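Long-range contact in actin-binding protein, cofilin/tropomyosin family protein, putative (PDB 4LIZ), which binds actin filaments and stabilises them, and may thereby contribute to phagocytosis and pseudopod formation: residues Phe79-Trp84 against Asn107-Phe112. Numbering follows the deposited sequence.
Sequences FVFISW and NVINNF
Phe81 and Phe112 meet inside the beta-alpha-beta unit of the ADF-homology fold, where the chain leaves helix 92-108 and turns back to strand 114-118 beside strand 76-85. In Phe79 and Phe81, alternate residues of the strand, the bond from CA to CB points toward this returning loop, whereas that of the intervening Val80 points away. The flat, wholly apolar Phe81 suits a buried site: Phe81 CB lies 3.9 Å from Phe112 CG. The two rings, centroids 5.7 Å apart, are inclined at 37°, an oblique pairing. CG of Phe81 is anti to the backbone N (chi1 171°), and farther out ring atoms CD1 and CE1 approach the terminal methyl of Ile109 obliquely, Phe81 CE1 lying 4.1 Å from Ile109 CD1. Val105 and Lys106 of the helix also touch Phe81, which therefore packs against both the helix and the loop that follows it. The ring edge of Phe112 receives Ile109 O in plane. Phe79 packs on Asn111, whose polar amide suits a partly exposed place; ring and amide planes stand 71° apart. Asn111 O is hydrogen-bonded to Tyr64 OH and lies 3.4 Å from Phe79 CB, while Asn111 OD1 approaches Phe79 CD2 at 3.6 Å.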
ATOM      1  N   PHE A  79       3.194  -2.532  -9.626  1.00 14.50           N
ATOM      2  CA  PHE A  79       2.463  -1.976  -8.515  1.00 14.01           C
ATOM      3  C   PHE A  79       2.762  -2.737  -7.255  1.00 13.52           C
ATOM      4  O   PHE A  79       2.804  -3.987  -7.254  1.00 15.03           O
ATOM      5  CB  PHE A  79       0.986  -1.988  -8.799  1.00 15.06           C
ATOM      6  CG  PHE A  79       0.610  -1.199 -10.021  1.00 15.14           C
ATOM      7  CD1 PHE A  79       0.711   0.182 -10.071  1.00 14.61           C
ATOM      8  CD2 PHE A  79       0.199  -1.872 -11.173  1.00 17.19           C
ATOM      9  CE1 PHE A  79       0.432   0.862 -11.224  1.00 15.42           C
ATOM     10  CE2 PHE A  79      -0.065  -1.165 -12.333  1.00 17.07           C
ATOM     11  CZ  PHE A  79       0.046   0.187 -12.348  1.00 16.36           C
ATOM     12  N   VAL A  80       2.993  -2.027  -6.176  1.00 12.53           N
ATOM     13  CA  VAL A  80       3.357  -2.570  -4.845  1.00 11.47           C
ATOM     14  C   VAL A  80       2.217  -2.273  -3.906  1.00 12.15           C
ATOM     15  O   VAL A  80       1.820  -1.119  -3.728  1.00 10.78           O
ATOM     16  CB  VAL A  80       4.668  -1.977  -4.355  1.00 12.17           C
ATOM     17  CG1 VAL A  80       5.007  -2.535  -2.975  1.00 13.61           C
ATOM     18  CG2 VAL A  80       5.841  -2.242  -5.335  1.00 14.21           C
ATOM     19  N   PHE A  81       1.721  -3.284  -3.162  1.00 11.64           N
ATOM     20  CA  PHE A  81       0.725  -3.204  -2.119  1.00 10.81           C
ATOM     21  C   PHE A  81       1.365  -3.483  -0.801  1.00 11.32           C
ATOM     22  O   PHE A  81       1.975  -4.538  -0.624  1.00 12.77           O
ATOM     23  CB  PHE A  81      -0.495  -4.095  -2.371  1.00 11.66           C
ATOM     24  CG  PHE A  81      -1.418  -4.193  -1.227  1.00 11.68           C
ATOM     25  CD1 PHE A  81      -2.137  -3.115  -0.734  1.00 12.14           C
ATOM     26  CD2 PHE A  81      -1.641  -5.415  -0.574  1.00 13.28           C
ATOM     27  CE1 PHE A  81      -3.037  -3.189   0.334  1.00 14.52           C
ATOM     28  CE2 PHE A  81      -2.485  -5.504   0.481  1.00 15.21           C
ATOM     29  CZ  PHE A  81      -3.215  -4.416   0.937  1.00 15.14           C
ATOM     30  N   ILE A  82       1.243  -2.621   0.180  1.00 11.09           N
ATOM     31  CA  ILE A  82       1.787  -2.799   1.521  1.00 10.84           C
ATOM     32  C   ILE A  82       0.680  -2.703   2.501  1.00 11.42           C
ATOM     33  O   ILE A  82      -0.174  -1.771   2.538  1.00 11.01           O
ATOM     34  CB  ILE A  82       2.801  -1.685   1.860  1.00 11.11           C
ATOM     35  CG1 ILE A  82       4.014  -1.856   0.968  1.00 12.21           C
ATOM     36  CG2 ILE A  82       3.098  -1.655   3.329  1.00 13.45           C
ATOM     37  CD1 ILE A  82       4.879  -0.618   0.847  1.00 13.76           C
ATOM     38  N   SER A  83       0.584  -3.651   3.467  1.00 11.63           N
ATOM     39  CA  SER A  83      -0.142  -3.522   4.721  1.00 11.43           C
ATOM     40  C   SER A  83       0.819  -3.176   5.863  1.00 10.74           C
ATOM     41  O   SER A  83       1.921  -3.715   5.892  1.00 12.45           O
ATOM     42  CB  SER A  83      -1.017  -4.762   5.004  1.00 12.47           C
ATOM     43  OG  SER A  83      -0.192  -5.889   5.172  1.00 13.09           O
ATOM     44  N   TRP A  84       0.423  -2.294   6.754  1.00 10.71           N
ATOM     45  CA  TRP A  84       1.291  -1.785   7.773  1.00 11.05           C
ATOM     46  C   TRP A  84       0.561  -1.845   9.088  1.00 12.37           C
ATOM     47  O   TRP A  84      -0.527  -1.284   9.297  1.00 12.36           O
ATOM     48  CB  TRP A  84       1.652  -0.285   7.507  1.00 11.22           C
ATOM     49  CG  TRP A  84       2.292   0.462   8.653  1.00 11.50           C
ATOM     50  CD1 TRP A  84       1.687   1.208   9.517  1.00 12.58           C
ATOM     51  CD2 TRP A  84       3.690   0.444   8.961  1.00 13.16           C
ATOM     52  NE1 TRP A  84       2.599   1.780  10.400  1.00 13.01           N
ATOM     53  CE2 TRP A  84       3.853   1.318  10.046  1.00 11.49           C
ATOM     54  CE3 TRP A  84       4.808  -0.148   8.394  1.00 14.25           C
ATOM     55  CZ2 TRP A  84       5.147   1.537  10.589  1.00 13.78           C
ATOM     56  CZ3 TRP A  84       6.089   0.068   8.922  1.00 16.25           C
ATOM     57  CH2 TRP A  84       6.218   0.918  10.024  1.00 16.47           C
ATOM     58  N   ASN A 107      -9.651  -6.689  -2.425  1.00 19.07           N
ATOM     59  CA  ASN A 107     -10.642  -6.715  -3.477  0.50 23.03           C
ATOM     60  C   ASN A 107     -10.922  -5.470  -4.278  1.00 21.79           C
ATOM     61  O   ASN A 107     -11.385  -5.524  -5.378  1.00 23.16           O
ATOM     62  CB  ASN A 107     -11.932  -7.185  -2.878  0.50 30.97           C
ATOM     63  CG  ASN A 107     -11.842  -8.643  -2.556  0.50 43.39           C
ATOM     64  OD1 ASN A 107     -11.008  -9.370  -3.159  0.50 49.28           O
ATOM     65  ND2 ASN A 107     -12.600  -9.084  -1.563  0.50 53.58           N
ATOM     66  N   VAL A 108     -10.495  -4.349  -3.757  1.00 17.72           N
ATOM     67  CA  VAL A 108     -10.524  -3.111  -4.518  1.00 17.61           C
ATOM     68  C   VAL A 108      -9.187  -2.913  -5.199  1.00 20.69           C
ATOM     69  O   VAL A 108      -9.161  -2.478  -6.391  1.00 25.72           O
ATOM     70  CB  VAL A 108     -10.817  -1.899  -3.585  1.00 21.21           C
ATOM     71  CG1 VAL A 108     -10.775  -0.544  -4.356  1.00 22.65           C
ATOM     72  CG2 VAL A 108     -12.068  -2.121  -2.778  1.00 23.50           C
ATOM     73  N   ILE A 109      -8.114  -3.121  -4.464  1.00 16.77           N
ATOM     74  CA  ILE A 109      -6.647  -3.017  -4.890  1.00 21.64           C
ATOM     75  C   ILE A 109      -6.269  -4.426  -5.337  1.00 27.19           C
ATOM     76  O   ILE A 109      -5.582  -5.226  -4.651  1.00 25.62           O
ATOM     77  CB  ILE A 109      -5.667  -2.575  -3.803  1.00 21.41           C
ATOM     78  CG1 ILE A 109      -6.205  -1.415  -3.098  1.00 19.46           C
ATOM     79  CG2 ILE A 109      -4.233  -2.373  -4.396  1.00 25.84           C
ATOM     80  CD1 ILE A 109      -5.194  -0.797  -2.146  1.00 22.65           C
ATOM     81  N   ASN A 110      -6.813  -4.773  -6.492  1.00 21.31           N
ATOM     82  CA  ASN A 110      -6.585  -6.062  -7.121  1.00 25.76           C
ATOM     83  C   ASN A 110      -5.491  -6.156  -8.127  1.00 27.72           C
ATOM     84  O   ASN A 110      -5.274  -7.208  -8.624  1.00 28.21           O
ATOM     85  CB  ASN A 110      -7.910  -6.576  -7.682  1.00 31.62           C
ATOM     86  CG  ASN A 110      -8.552  -5.572  -8.567  1.00 33.61           C
ATOM     87  OD1 ASN A 110      -7.866  -4.964  -9.320  1.00 32.80           O
ATOM     88  ND2 ASN A 110      -9.863  -5.276  -8.358  1.00 40.28           N
ATOM     89  N   ASN A 111      -4.818  -5.066  -8.466  1.00 20.47           N
ATOM     90  CA  ASN A 111      -3.762  -5.074  -9.470  1.00 19.64           C
ATOM     91  C   ASN A 111      -2.436  -4.770  -8.740  1.00 19.68           C
ATOM     92  O   ASN A 111      -2.044  -3.602  -8.557  1.00 20.61           O
ATOM     93  CB  ASN A 111      -3.988  -3.963 -10.494  1.00 21.27           C
ATOM     94  CG  ASN A 111      -3.022  -4.009 -11.644  1.00 25.33           C
ATOM     95  OD1 ASN A 111      -2.015  -4.724 -11.661  1.00 25.41           O
ATOM     96  ND2 ASN A 111      -3.351  -3.240 -12.654  1.00 25.95           N
ATOM     97  N   PHE A 112      -1.745  -5.765  -8.284  1.00 16.23           N
ATOM     98  CA  PHE A 112      -0.429  -5.575  -7.677  1.00 17.44           C
ATOM     99  C   PHE A 112       0.524  -6.714  -7.990  1.00 18.08           C
ATOM    100  O   PHE A 112       0.065  -7.902  -8.137  1.00 23.00           O
ATOM    101  CB  PHE A 112      -0.499  -5.337  -6.151  1.00 17.77           C
ATOM    102  CG  PHE A 112      -1.179  -6.426  -5.406  1.00 18.05           C
ATOM    103  CD1 PHE A 112      -2.491  -6.360  -5.154  1.00 20.29           C
ATOM    104  CD2 PHE A 112      -0.461  -7.577  -5.050  1.00 21.42           C
ATOM    105  CE1 PHE A 112      -3.180  -7.431  -4.500  1.00 25.73           C
ATOM    106  CE2 PHE A 112      -1.111  -8.651  -4.435  1.00 24.82           C
ATOM    107  CZ  PHE A 112      -2.442  -8.543  -4.132  1.00 24.91           C
TER